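Local coordinates for endoglucanase, glycoside hydrolase family 5 protein (Cytophaga hutchinsonii, PDB 5IHS) that probably hydrolyses internal beta-1,4-glucosidic bonds of cellulose as a family 5 endoglucanase with a TIM-barrel fold, at residues Val72-Arg76 with Ala115-Tyr119; Ile121-His127 with Ile154-Glu160; Met216-Phe221 with Ile242-Thr247. One frame throughout, in Å; residues are numbered along the deposited sequence.

Contact 1 of 3, residues Val72-Arg76 with Ala115-Tyr119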
loop_
_atom_site.group_PDB
_atom_site.type_symbol
_atom_site.label_atom_id
_atom_site.label_comp_id
_atom_site.label_asym_id
_atom_site.label_seq_id
_atom_site.Cartn_x
_atom_site.Cartn_y
_atom_site.Cartn_z
ATOM N N VAL A 72 9.770 11.091 3.657
ATOM C CA VAL A 72 9.690 9.839 4.411
ATOM C C VAL A 72 10.007 10.076 5.887
ATOM O O VAL A 72 9.318 9.556 6.774
ATOM C CB VAL A 72 10.585 8.760 3.780
ATOM C CG1 VAL A 72 10.646 7.525 4.664
ATOM C CG2 VAL A 72 10.066 8.387 2.385
ATOM N N LYS A 73 11.047 10.864 6.176
ATOM C CA LYS A 73 11.390 11.147 7.570
ATOM C C LYS A 73 10.253 11.864 8.284
ATOM O O LYS A 73 9.934 11.543 9.436
ATOM C CB LYS A 73 12.669 11.976 7.646
ATOM C CG LYS A 73 13.148 12.174 9.072
ATOM C CD LYS A 73 14.462 12.916 9.137
ATOM C CE LYS A 73 14.900 13.107 10.574
ATOM N NZ LYS A 73 16.127 13.928 10.626
ATOM N N TRP A 74 9.635 12.844 7.619
ATOM C CA TRP A 74 8.534 13.588 8.214
ATOM C C TRP A 74 7.326 12.690 8.435
ATOM O O TRP A 74 6.636 12.799 9.459
ATOM C CB TRP A 74 8.185 14.791 7.321
ATOM C CG TRP A 74 7.150 15.687 7.913
ATOM C CD1 TRP A 74 5.851 15.799 7.533
ATOM C CD2 TRP A 74 7.316 16.578 9.027
ATOM N NE1 TRP A 74 5.199 16.710 8.327
ATOM C CE2 TRP A 74 6.073 17.199 9.257
ATOM C CE3 TRP A 74 8.400 16.914 9.850
ATOM C CZ2 TRP A 74 5.879 18.138 10.266
ATOM C CZ3 TRP A 74 8.201 17.854 10.853
ATOM C CH2 TRP A 74 6.957 18.448 11.052
ATOM N N LEU A 75 7.041 11.800 7.484
ATOM C CA LEU A 75 5.941 10.858 7.676
ATOM C C LEU A 75 6.177 9.965 8.890
ATOM O O LEU A 75 5.239 9.661 9.629
ATOM C CB LEU A 75 5.720 10.022 6.415
ATOM C CG LEU A 75 5.135 10.787 5.227
ATOM C CD1 LEU A 75 5.108 9.890 4.005
ATOM C CD2 LEU A 75 3.738 11.305 5.540
ATOM N N ARG A 76 7.415 9.523 9.120
ATOM C CA ARG A 76 7.702 8.746 10.323
ATOM C C ARG A 76 7.591 9.609 11.576
ATOM O O ARG A 76 6.930 9.229 12.548
ATOM C CB ARG A 76 9.107 8.154 10.243
ATOM C CG ARG A 76 9.474 7.323 11.479
ATOM C CD ARG A 76 10.944 6.969 11.506
ATOM N NE ARG A 76 11.719 8.166 11.788
ATOM C CZ ARG A 76 13.031 8.201 11.961
ATOM N NH1 ARG A 76 13.757 7.095 11.839
ATOM N NH2 ARG A 76 13.610 9.358 12.258
ATOM N N ALA A 115 16.617 3.590 5.668
ATOM C CA ALA A 115 17.403 4.445 6.549
ATOM C C ALA A 115 16.624 4.825 7.803
ATOM O O ALA A 115 17.205 4.956 8.889
ATOM C CB ALA A 115 17.856 5.693 5.797
ATOM N N LYS A 116 15.315 5.020 7.682
ATOM C CA LYS A 116 14.496 5.491 8.793
ATOM C C LYS A 116 13.812 4.358 9.548
ATOM O O LYS A 116 13.133 4.612 10.552
ATOM C CB LYS A 116 13.474 6.530 8.313
ATOM C CG LYS A 116 14.105 7.798 7.744
ATOM C CD LYS A 116 15.017 8.543 8.724
ATOM C CE LYS A 116 16.171 9.248 8.005
ATOM N NZ LYS A 116 15.791 9.827 6.691
ATOM N N GLY A 117 14.008 3.117 9.123
ATOM C CA GLY A 117 13.496 1.975 9.850
ATOM C C GLY A 117 11.999 1.766 9.816
ATOM O O GLY A 117 11.447 1.276 10.804
ATOM N N ILE A 118 11.333 2.080 8.700
ATOM C CA ILE A 118 9.919 1.766 8.522
ATOM C C ILE A 118 9.762 0.853 7.307
ATOM O O ILE A 118 10.678 0.682 6.500
ATOM C CB ILE A 118 9.014 3.016 8.449
ATOM C CG1 ILE A 118 9.277 3.860 7.200
ATOM C CG2 ILE A 118 9.173 3.848 9.722
ATOM C CD1 ILE A 118 8.229 4.931 6.953
ATOM N N TYR A 119 8.580 0.258 7.186
ATOM C CA TYR A 119 8.287 -0.626 6.066
ATOM C C TYR A 119 7.930 0.200 4.829
ATOM O O TYR A 119 7.528 1.367 4.924
ATOM C CB TYR A 119 7.177 -1.624 6.435
ATOM C CG TYR A 119 7.615 -2.577 7.541
ATOM C CD1 TYR A 119 8.339 -3.725 7.238
ATOM C CD2 TYR A 119 7.349 -2.310 8.877
ATOM C CE1 TYR A 119 8.781 -4.576 8.235
ATOM C CE2 TYR A 119 7.779 -3.153 9.879
ATOM C CZ TYR A 119 8.500 -4.276 9.564
ATOM O OH TYR A 119 8.935 -5.075 10.608
#

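Contact 2 of 3, residues Ile121-His127 with Ile154-Glu160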
loop_
_atom_site.group_PDB
_atom_site.type_symbol
_atom_site.label_atom_id
_atom_site.label_comp_id
_atom_site.label_asym_id
_atom_site.label_seq_id
_atom_site.Cartn_x
_atom_site.Cartn_y
_atom_site.Cartn_z
ATOM N N ILE A 121 6.106 -0.230 0.769
ATOM C CA ILE A 121 5.426 -0.980 -0.280
ATOM C C ILE A 121 5.898 -0.468 -1.633
ATOM O O ILE A 121 5.775 0.725 -1.928
ATOM C CB ILE A 121 3.904 -0.840 -0.169
ATOM C CG1 ILE A 121 3.391 -1.357 1.174
ATOM C CG2 ILE A 121 3.226 -1.573 -1.319
ATOM C CD1 ILE A 121 1.982 -0.920 1.489
ATOM N N ILE A 122 6.409 -1.388 -2.450
ATOM C CA ILE A 122 6.771 -1.112 -3.834
ATOM C C ILE A 122 5.546 -1.470 -4.669
ATOM O O ILE A 122 5.282 -2.649 -4.901
ATOM C CB ILE A 122 8.000 -1.917 -4.266
ATOM C CG1 ILE A 122 9.223 -1.554 -3.417
ATOM C CG2 ILE A 122 8.284 -1.711 -5.758
ATOM C CD1 ILE A 122 10.412 -2.447 -3.656
ATOM N N ASP A 123 4.782 -0.452 -5.100
ATOM C CA ASP A 123 3.500 -0.624 -5.785
ATOM C C ASP A 123 3.636 -0.385 -7.287
ATOM O O ASP A 123 3.952 0.727 -7.737
ATOM C CB ASP A 123 2.480 0.325 -5.152
ATOM C CG ASP A 123 1.258 0.625 -6.015
ATOM O OD1 ASP A 123 0.779 -0.244 -6.769
ATOM O OD2 ASP A 123 0.764 1.794 -5.868
ATOM N N TYR A 124 3.387 -1.443 -8.060
ATOM C CA TYR A 124 3.295 -1.386 -9.518
ATOM C C TYR A 124 1.904 -0.848 -9.827
ATOM O O TYR A 124 0.915 -1.585 -9.849
ATOM C CB TYR A 124 3.530 -2.780 -10.083
ATOM C CG TYR A 124 3.929 -2.840 -11.536
ATOM C CD1 TYR A 124 5.203 -2.439 -11.939
ATOM C CD2 TYR A 124 3.063 -3.310 -12.508
ATOM C CE1 TYR A 124 5.592 -2.501 -13.263
ATOM C CE2 TYR A 124 3.452 -3.379 -13.841
ATOM C CZ TYR A 124 4.717 -2.968 -14.208
ATOM O OH TYR A 124 5.140 -3.018 -15.517
ATOM N N HIS A 125 1.832 0.470 -10.026
ATOM C CA HIS A 125 0.563 1.193 -9.966
ATOM C C HIS A 125 -0.090 1.186 -11.345
ATOM O O HIS A 125 -0.110 2.176 -12.078
ATOM C CB HIS A 125 0.766 2.591 -9.398
ATOM C CG HIS A 125 -0.481 3.182 -8.833
ATOM N ND1 HIS A 125 -0.939 2.875 -7.571
ATOM C CD2 HIS A 125 -1.371 4.054 -9.367
ATOM C CE1 HIS A 125 -2.047 3.551 -7.343
ATOM N NE2 HIS A 125 -2.339 4.268 -8.418
ATOM N N SER A 126 -0.614 0.009 -11.680
ATOM C CA SER A 126 -1.168 -0.299 -12.988
ATOM C C SER A 126 -2.609 -0.782 -12.885
ATOM O O SER A 126 -3.012 -1.400 -11.895
ATOM C CB SER A 126 -0.341 -1.406 -13.651
ATOM O OG SER A 126 -0.857 -1.775 -14.920
ATOM N N HIS A 127 -3.362 -0.517 -13.961
ATOM C CA HIS A 127 -4.695 -1.062 -14.197
ATOM C C HIS A 127 -4.709 -2.137 -15.279
ATOM O O HIS A 127 -5.787 -2.622 -15.639
ATOM C CB HIS A 127 -5.675 0.049 -14.612
ATOM C CG HIS A 127 -5.960 1.057 -13.544
ATOM N ND1 HIS A 127 -6.443 0.714 -12.302
ATOM C CD2 HIS A 127 -5.834 2.408 -13.542
ATOM C CE1 HIS A 127 -6.603 1.815 -11.583
ATOM N NE2 HIS A 127 -6.257 2.858 -12.318
ATOM N N ILE A 154 7.876 -4.708 1.131
ATOM C CA ILE A 154 6.624 -5.366 0.766
ATOM C C ILE A 154 6.393 -5.072 -0.716
ATOM O O ILE A 154 6.512 -3.920 -1.143
ATOM C CB ILE A 154 5.453 -4.813 1.610
ATOM C CG1 ILE A 154 5.705 -5.045 3.107
ATOM C CG2 ILE A 154 4.125 -5.421 1.167
ATOM C CD1 ILE A 154 4.828 -4.194 4.005
ATOM N N TYR A 155 6.104 -6.107 -1.508
ATOM C CA TYR A 155 5.867 -5.934 -2.937
ATOM C C TYR A 155 4.371 -5.917 -3.222
ATOM O O TYR A 155 3.623 -6.719 -2.662
ATOM C CB TYR A 155 6.499 -7.069 -3.741
ATOM C CG TYR A 155 7.973 -7.263 -3.499
ATOM C CD1 TYR A 155 8.917 -6.552 -4.220
ATOM C CD2 TYR A 155 8.425 -8.169 -2.557
ATOM C CE1 TYR A 155 10.273 -6.742 -4.005
ATOM C CE2 TYR A 155 9.780 -8.369 -2.337
ATOM C CZ TYR A 155 10.697 -7.655 -3.063
ATOM O OH TYR A 155 12.050 -7.817 -2.860
ATOM N N GLU A 156 3.933 -5.039 -4.128
ATOM C CA GLU A 156 2.533 -4.951 -4.551
ATOM C C GLU A 156 2.534 -4.985 -6.079
ATOM O O GLU A 156 2.870 -4.004 -6.746
ATOM C CB GLU A 156 1.876 -3.704 -3.965
ATOM C CG GLU A 156 0.446 -3.504 -4.439
ATOM C CD GLU A 156 -0.233 -2.283 -3.848
ATOM O OE1 GLU A 156 0.435 -1.476 -3.162
ATOM O OE2 GLU A 156 -1.470 -2.142 -4.070
ATOM N N VAL A 157 2.186 -6.148 -6.641
ATOM C CA VAL A 157 2.490 -6.425 -8.048
ATOM C C VAL A 157 1.465 -5.916 -9.051
ATOM O O VAL A 157 1.768 -5.879 -10.252
ATOM C CB VAL A 157 2.747 -7.927 -8.281
ATOM C CG1 VAL A 157 3.951 -8.390 -7.460
ATOM C CG2 VAL A 157 1.515 -8.772 -7.979
ATOM N N TYR A 158 0.277 -5.512 -8.610
ATOM C CA TYR A 158 -0.771 -5.093 -9.553
ATOM C C TYR A 158 -1.807 -4.268 -8.773
ATOM O O TYR A 158 -2.794 -4.817 -8.286
ATOM C CB TYR A 158 -1.414 -6.316 -10.197
ATOM C CG TYR A 158 -2.331 -6.070 -11.384
ATOM C CD1 TYR A 158 -2.841 -4.811 -11.671
ATOM C CD2 TYR A 158 -2.686 -7.125 -12.219
ATOM C CE1 TYR A 158 -3.687 -4.617 -12.753
ATOM C CE2 TYR A 158 -3.524 -6.940 -13.298
ATOM C CZ TYR A 158 -4.023 -5.683 -13.560
ATOM O OH TYR A 158 -4.868 -5.445 -14.620
ATOM N N ASN A 159 -1.594 -2.946 -8.708
ATOM C CA ASN A 159 -2.449 -2.050 -7.930
ATOM C C ASN A 159 -3.941 -2.374 -8.019
ATOM O O ASN A 159 -4.553 -2.762 -7.012
ATOM C CB ASN A 159 -2.195 -0.619 -8.404
ATOM C CG ASN A 159 -3.172 0.377 -7.815
ATOM O OD1 ASN A 159 -3.427 0.362 -6.620
ATOM N ND2 ASN A 159 -3.749 1.236 -8.654
ATOM N N GLU A 160 -4.532 -2.171 -9.203
ATOM C CA GLU A 160 -5.987 -2.197 -9.363
ATOM C C GLU A 160 -6.373 -2.781 -10.709
ATOM O O GLU A 160 -6.611 -2.049 -11.687
ATOM C CB GLU A 160 -6.604 -0.815 -9.194
ATOM C CG GLU A 160 -6.819 -0.435 -7.753
ATOM C CD GLU A 160 -7.553 0.880 -7.578
ATOM O OE1 GLU A 160 -7.966 1.485 -8.599
ATOM O OE2 GLU A 160 -7.745 1.307 -6.417
#

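Contact 3 of 3, residues Met216-Phe221 with Ile242-Thr247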
loop_
_atom_site.group_PDB
_atom_site.type_symbol
_atom_site.label_atom_id
_atom_site.label_comp_id
_atom_site.label_asym_id
_atom_site.label_seq_id
_atom_site.Cartn_x
_atom_site.Cartn_y
_atom_site.Cartn_z
ATOM N N MET A 216 -0.500 -11.980 0.264
ATOM C CA MET A 216 -1.708 -11.314 0.725
ATOM C C MET A 216 -2.448 -10.750 -0.477
ATOM O O MET A 216 -1.914 -10.687 -1.587
ATOM C CB MET A 216 -1.368 -10.189 1.713
ATOM C CG MET A 216 -0.547 -10.655 2.906
ATOM S SD MET A 216 -0.110 -9.346 4.064
ATOM C CE MET A 216 -1.607 -9.244 5.030
ATOM N N TYR A 217 -3.681 -10.297 -0.240
ATOM C CA TYR A 217 -4.566 -9.844 -1.306
ATOM C C TYR A 217 -5.079 -8.446 -1.005
ATOM O O TYR A 217 -5.408 -8.116 0.139
ATOM C CB TYR A 217 -5.718 -10.851 -1.513
ATOM C CG TYR A 217 -5.160 -12.230 -1.788
ATOM C CD1 TYR A 217 -4.827 -13.067 -0.746
ATOM C CD2 TYR A 217 -4.895 -12.662 -3.078
ATOM C CE1 TYR A 217 -4.256 -14.308 -0.973
ATOM C CE2 TYR A 217 -4.339 -13.905 -3.323
ATOM C CZ TYR A 217 -4.016 -14.725 -2.265
ATOM O OH TYR A 217 -3.454 -15.958 -2.511
ATOM N N THR A 218 -5.136 -7.627 -2.046
ATOM C CA THR A 218 -5.474 -6.221 -1.903
ATOM C C THR A 218 -6.967 -5.988 -1.742
ATOM O O THR A 218 -7.772 -6.510 -2.515
ATOM C CB THR A 218 -5.024 -5.472 -3.152
ATOM O OG1 THR A 218 -3.676 -5.847 -3.429
ATOM C CG2 THR A 218 -5.133 -3.970 -2.965
ATOM N N LEU A 219 -7.306 -5.099 -0.802
ATOM C CA LEU A 219 -8.626 -4.498 -0.688
ATOM C C LEU A 219 -8.467 -2.981 -0.725
ATOM O O LEU A 219 -7.693 -2.423 0.060
ATOM C CB LEU A 219 -9.289 -4.901 0.631
ATOM C CG LEU A 219 -10.664 -4.297 0.903
ATOM C CD1 LEU A 219 -11.675 -4.821 -0.088
ATOM C CD2 LEU A 219 -11.094 -4.591 2.329
ATOM N N HIS A 220 -9.179 -2.314 -1.638
ATOM C CA HIS A 220 -9.220 -0.855 -1.700
ATOM C C HIS A 220 -10.643 -0.374 -1.477
ATOM O O HIS A 220 -11.577 -0.888 -2.101
ATOM C CB HIS A 220 -8.764 -0.341 -3.059
ATOM C CG HIS A 220 -7.294 -0.461 -3.271
ATOM N ND1 HIS A 220 -6.667 -0.028 -4.417
ATOM C CD2 HIS A 220 -6.319 -0.951 -2.469
ATOM C CE1 HIS A 220 -5.366 -0.246 -4.312
ATOM N NE2 HIS A 220 -5.136 -0.799 -3.137
ATOM N N PHE A 221 -10.815 0.638 -0.625
ATOM C CA PHE A 221 -12.138 1.190 -0.372
ATOM C C PHE A 221 -12.075 2.708 -0.305
ATOM O O PHE A 221 -11.066 3.298 0.101
ATOM C CB PHE A 221 -12.773 0.612 0.912
ATOM C CG PHE A 221 -12.132 1.087 2.182
ATOM C CD1 PHE A 221 -12.538 2.271 2.787
ATOM C CD2 PHE A 221 -11.105 0.369 2.774
ATOM C CE1 PHE A 221 -11.927 2.731 3.946
ATOM C CE2 PHE A 221 -10.505 0.827 3.940
ATOM C CZ PHE A 221 -10.910 2.005 4.513
ATOM N N ILE A 242 -7.927 -16.299 3.594
ATOM C CA ILE A 242 -6.842 -15.469 3.069
ATOM C C ILE A 242 -6.606 -14.247 3.954
ATOM O O ILE A 242 -7.430 -13.900 4.809
ATOM C CB ILE A 242 -7.040 -15.073 1.585
ATOM C CG1 ILE A 242 -8.307 -14.239 1.381
ATOM C CG2 ILE A 242 -7.033 -16.308 0.686
ATOM C CD1 ILE A 242 -8.373 -13.536 0.009
ATOM N N ALA A 243 -5.468 -13.594 3.742
ATOM C CA ALA A 243 -5.093 -12.376 4.440
ATOM C C ALA A 243 -5.186 -11.193 3.487
ATOM O O ALA A 243 -4.727 -11.264 2.340
ATOM C CB ALA A 243 -3.660 -12.486 4.980
ATOM N N LEU A 244 -5.772 -10.105 3.969
ATOM C CA LEU A 244 -5.991 -8.893 3.194
ATOM C C LEU A 244 -5.057 -7.788 3.670
ATOM O O LEU A 244 -4.695 -7.725 4.849
ATOM C CB LEU A 244 -7.430 -8.409 3.377
ATOM C CG LEU A 244 -8.512 -9.453 3.078
ATOM C CD1 LEU A 244 -9.889 -8.867 3.293
ATOM C CD2 LEU A 244 -8.375 -9.997 1.656
ATOM N N PHE A 245 -4.711 -6.883 2.753
ATOM C CA PHE A 245 -3.938 -5.680 3.063
ATOM C C PHE A 245 -4.605 -4.521 2.328
ATOM O O PHE A 245 -4.774 -4.576 1.104
ATOM C CB PHE A 245 -2.487 -5.884 2.595
ATOM C CG PHE A 245 -1.461 -4.909 3.167
ATOM C CD1 PHE A 245 -1.638 -3.532 3.181
ATOM C CD2 PHE A 245 -0.261 -5.402 3.663
ATOM C CE1 PHE A 245 -0.668 -2.685 3.694
ATOM C CE2 PHE A 245 0.712 -4.549 4.174
ATOM C CZ PHE A 245 0.504 -3.198 4.174
ATOM N N VAL A 246 -5.013 -3.490 3.067
ATOM C CA VAL A 246 -5.583 -2.294 2.454
ATOM C C VAL A 246 -4.420 -1.398 2.034
ATOM O O VAL A 246 -3.983 -0.503 2.769
ATOM C CB VAL A 246 -6.596 -1.600 3.378
ATOM C CG1 VAL A 246 -7.051 -0.275 2.776
ATOM C CG2 VAL A 246 -7.798 -2.507 3.596
ATOM N N THR A 247 -3.885 -1.639 0.833
ATOM C CA THR A 247 -2.756 -0.834 0.391
ATOM C C THR A 247 -3.179 0.558 -0.027
ATOM O O THR A 247 -2.308 1.413 -0.207
ATOM C CB THR A 247 -1.972 -1.509 -0.739
ATOM O OG1 THR A 247 -2.842 -1.667 -1.855
ATOM C CG2 THR A 247 -1.391 -2.866 -0.310
#

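Contact 1 of 3, residues Val72-Arg76 with Ala115-Tyr119
On the outer layer of the TIM barrel, helix 69-77 packs against the C-terminal end of helix 99-116. That end closes in a Schellman motif. Gly117 takes a positive phi of 71°, and the chain then turns toward strand 119-125. Arg76 makes the main polar link. Its chi1 and chi2 are both t and chi3 is p, so the side chain extends and then bends to the helix end, where Arg76 NH1 donates to the backbone O of Lys116 at 2.9 Å. Lys116 is m at chi1 and chi2. This bends the side chain back so that CD lies over one face of the Arg76 guanidinium. Lys116 NZ comes 3.9 Å from Lys73 CB, while the all-t side chain of Lys73 leads away. The deeper part is apolar. Arg76 CG lies 3.9 Å from Ile118 CG2. Val84 of strand 83-89 packs against Ile118 from the barrel side. Val72, with chi1 t, places CG1 4.2 Å from Ile118 CD1.

Contact 2 of 3, residues Ile121-His127 with Ile154-Glu160
His125 ND1 donates to Asp123 OD2 at 2.6 Å, within strand 119-125. Across the pair, His127 ND1 donates to the backbone O of Glu160 at 2.8 Å. Glu156 has its strong partners outside: a salt bridge to Arg85 and a hydrogen bond to Thr247. Glu156 OE1 also stands 3.8 Å from a like charge, Asp123 OD1. Segments 121-125 and 154-156 run parallel, their axes 12° apart. Ile122 N bonds to Ile154 O, Glu156 N to Ile122 O and Tyr124 N to Glu156 O, each at 2.9 Å. Further on, Asn159 N reaches Tyr124 O at 3.1 Å and Glu160 N reaches Ser126 O at 3.2 Å. Asn159 ND2 lies over one face of the His125 ring. Asn159 and Glu160 are consistent with the family 5 Asn-Glu motif at the active-site end of the barrel; Glu160 is hydrogen-bonded to His220. Ile121 CG1 meets Ile154 CB at 4.0 Å, and Ile122 CD1 meets Tyr155 CE1 at 4.3 Å. These are the third and fourth barrel strands of a beta-alpha-beta unit. Ile122, Tyr124 and Tyr155 pack on its connecting helix 133-147. Ile121 and Asp123 touch strand 83-89, and Ile121 also meets Phe245 of strand 244-249.

Contact 3 of 3, residues Met216-Phe221 with Ile242-Thr247
The short strand segments 216-221 and 244-247 run parallel in sense but cross at 45°, 4.6 Å apart at their closest. At the start, Met216 leans across the neighbouring strand. Its CE rests 3.8 Å from Ala243 CB, where the small side chain admits the methyl. Its SD meets the edge of the Phe245 ring, 4.0 Å from CD2, in a Met-aromatic contact. On the face of Tyr217 and Leu244, Tyr217 CD1 lies 3.7 Å from Ile242 CD1, and Tyr217 CB lies 4.2 Å from Leu244 CD2. Further along, Val246 packs into the notch between Leu219 and Phe221, with CG2 4.1 Å from Leu219 CB and CG1 3.8 Å from Phe221 CE2. The Phe221 ring in turn stacks with Trp268.

Three backbone bonds hold the strands. Tyr217 N donates to Ala243 O (2.9 Å), Phe245 N to Tyr217 O (3.0 Å) and Leu219 N to Phe245 O (3.2 Å). The ladder then fails. An inverse gamma turn centred on Val246 has a weak bond from Thr247 N back to Phe245 O. Leu219 O finds no hydrogen-bond partner and sits 3.2 Å from Val246 CA. His220 NE2 donates to Thr247 OG1 at 2.8 Å. His220 ND1 is also hydrogen-bonded to Glu160, and Thr247 OG1 to Glu156, which ties this pair to segment 154-160. Thr218 CG2 packs 3.4 Å from Thr247 OG1.

Leu219 and Leu244 press on Ala234 of helix 228-239, while Phe245 and Thr247 touch Val192 of strand 191-193. This is a beta-alpha-beta unit of the TIM barrel, joining its sixth and seventh strands.

Contacts 2 and 3 lie in the same closed barrel, their centres about 12 Å apart, and meet across its interior. Glu160 OE2 and His220 ND1 are 2.6 Å apart, as are Glu156 OE2 and Thr247 OG1, both probable hydrogen bonds. Ile121 CD1 packs 3.8 Å from Phe245 CZ. Asn159 and Glu160 also touch Glu248 on strand 244-249. In family 5 enzymes the acid/base and nucleophile glutamates end strands four and seven, which is consistent with Glu160 and Glu248 forming the catalytic pair. Contact 1 is peripheral: its centre is about 20 Å from that of contact 2, which it joins through Tyr119 CB and Ile154 CD1 (4.2 Å), and about 22 Å from that of contact 3.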